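Local structure of transcriptional regulator, LYSR family (Neisseria meningitidis, 4AB5) at residues L10-E15 against L60-E65. The protein probably regulates transcription of methionine biosynthesis genes as a MetR-like LysR-family factor, this chain being its regulatory domain, without the DNA-binding part. Residues are numbered along the deposited sequence; the frame is centred on the assembly and turned at random.
Sequences LRIAVE and LAIVSE
Ala13 is gripped through both backbone polar atoms by strand 60-63: its N donates to Leu60 O at 2.8 Å in a nearly straight bond, and its O accepts from Ile62 N at 3.0 Å. A third bond, from Leu60 N to Arg11 O, is longer at 3.3 Å, and its donor is tilted 26° from the carbonyl plane. These bonds, with Ile12 facing Leu60 and Ala13 facing Ala61, define a parallel pair whose short axes run 4.7 Å apart and 23° from parallel.

Apolar contact is concentrated on the face of Leu10, Ile12, Val14, Leu60 and Ile62. Leu10 CG is anti to the backbone N (chi1 177°), and the side chain lies alongside Leu60, CD1 meeting Leu60 CB at 3.7 Å. Further along, Val14 and Ile62 also lie side by side; the touching branch is Val14 CG2, at 4.1 Å from Ile62 CB. The other face is thinner: the methyls of Ala13 and Ala61 approach to 4.2 Å, and Arg11 turns its guanidinium away from strand 60-63 to a salt bridge with Asp59, just before that strand. Beyond Ile62 the chains diverge, and partly exposed Glu15, Ser64 and Glu65 make no contact across the pair.

This parallel pairing belongs to the alpha/beta core of one lobe of the periplasmic-binding-protein-like LysR regulatory domain. Strand 8-13 is flanked by strands 37-42 and 60-63, and the latter pairs antiparallel with 171-189. Helix 20-33 packs on Leu10, Ile12 and Val14 through Phe30, Leu23 and Phe20, while helix 196-212 brings Phe201 to Leu10 and Ile12 and Cys202 to Leu60; Pro49 meets Ala13 from a loop.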
# COMPACT_ATOMS: atom_id res chain seq x y z
N LEU B 10 -19.22 6.95 -10.86
CA LEU B 10 -18.99 6.63 -9.46
C LEU B 10 -17.53 6.97 -9.12
O LEU B 10 -16.64 6.14 -9.28
CB LEU B 10 -19.38 5.18 -9.13
CG LEU B 10 -19.14 4.63 -7.71
CD1 LEU B 10 -19.54 5.61 -6.61
CD2 LEU B 10 -19.87 3.32 -7.52
N ARG B 11 -17.31 8.24 -8.72
CA ARG B 11 -16.01 8.76 -8.29
C ARG B 11 -16.00 8.59 -6.77
O ARG B 11 -16.80 9.21 -6.06
CB ARG B 11 -15.83 10.24 -8.71
CG ARG B 11 -15.90 10.47 -10.23
CD ARG B 11 -16.10 11.93 -10.60
NE ARG B 11 -17.41 12.45 -10.18
CZ ARG B 11 -17.74 13.74 -10.17
NH1 ARG B 11 -16.88 14.66 -10.58
NH2 ARG B 11 -18.94 14.11 -9.74
N ILE B 12 -15.17 7.64 -6.29
CA ILE B 12 -15.07 7.29 -4.87
C ILE B 12 -14.00 8.13 -4.16
O ILE B 12 -12.83 8.05 -4.51
CB ILE B 12 -14.88 5.76 -4.64
CG1 ILE B 12 -16.04 4.94 -5.28
CG2 ILE B 12 -14.80 5.45 -3.15
CD1 ILE B 12 -15.61 3.74 -6.01
N ALA B 13 -14.43 8.93 -3.17
CA ALA B 13 -13.55 9.76 -2.36
C ALA B 13 -13.24 8.99 -1.07
O ALA B 13 -14.16 8.60 -0.33
CB ALA B 13 -14.19 11.10 -2.06
N VAL B 14 -11.94 8.71 -0.84
CA VAL B 14 -11.47 7.93 0.31
C VAL B 14 -10.07 8.39 0.73
O VAL B 14 -9.17 8.46 -0.10
CB VAL B 14 -11.57 6.39 0.06
CG1 VAL B 14 -10.87 5.96 -1.24
CG2 VAL B 14 -11.08 5.56 1.26
N GLU B 15 -9.92 8.73 2.01
CA GLU B 15 -8.63 9.15 2.56
C GLU B 15 -8.08 8.12 3.57
O GLU B 15 -6.97 8.30 4.07
CB GLU B 15 -8.74 10.55 3.20
CG GLU B 15 -8.95 11.70 2.22
CD GLU B 15 -7.97 11.84 1.06
OE1 GLU B 15 -6.74 11.73 1.29
OE2 GLU B 15 -8.44 12.08 -0.07
N LEU B 60 -19.47 9.41 -4.19
CA LEU B 60 -19.60 8.63 -2.96
C LEU B 60 -18.32 8.77 -2.14
O LEU B 60 -17.22 8.73 -2.70
CB LEU B 60 -19.90 7.16 -3.28
CG LEU B 60 -20.35 6.25 -2.14
CD1 LEU B 60 -21.38 5.26 -2.63
CD2 LEU B 60 -19.17 5.48 -1.54
N ALA B 61 -18.47 8.95 -0.80
CA ALA B 61 -17.35 9.09 0.11
C ALA B 61 -17.37 8.07 1.25
O ALA B 61 -18.43 7.85 1.85
CB ALA B 61 -17.30 10.50 0.67
N ILE B 62 -16.21 7.46 1.56
CA ILE B 62 -16.04 6.53 2.67
C ILE B 62 -15.61 7.40 3.86
O ILE B 62 -14.58 8.08 3.79
CB ILE B 62 -15.02 5.39 2.35
CG1 ILE B 62 -15.40 4.59 1.06
CG2 ILE B 62 -14.77 4.47 3.56
CD1 ILE B 62 -16.86 3.89 0.99
N VAL B 63 -16.45 7.44 4.91
CA VAL B 63 -16.23 8.28 6.09
C VAL B 63 -16.32 7.52 7.43
O VAL B 63 -17.03 6.52 7.53
CB VAL B 63 -17.14 9.55 6.06
CG1 VAL B 63 -16.75 10.50 4.92
CG2 VAL B 63 -18.63 9.17 5.99
N SER B 64 -15.59 8.02 8.46
CA SER B 64 -15.52 7.49 9.82
C SER B 64 -16.58 8.08 10.78
O SER B 64 -16.69 7.63 11.92
CB SER B 64 -14.13 7.68 10.41
OG SER B 64 -13.20 6.88 9.70
N GLU B 65 -17.35 9.06 10.30
CA GLU B 65 -18.41 9.69 11.09
C GLU B 65 -19.58 10.14 10.21
O GLU B 65 -19.40 10.52 9.05
CB GLU B 65 -17.87 10.81 12.02
CG GLU B 65 -17.37 12.07 11.32
CD GLU B 65 -15.92 12.05 10.90
OE1 GLU B 65 -15.59 11.34 9.92
OE2 GLU B 65 -15.11 12.78 11.53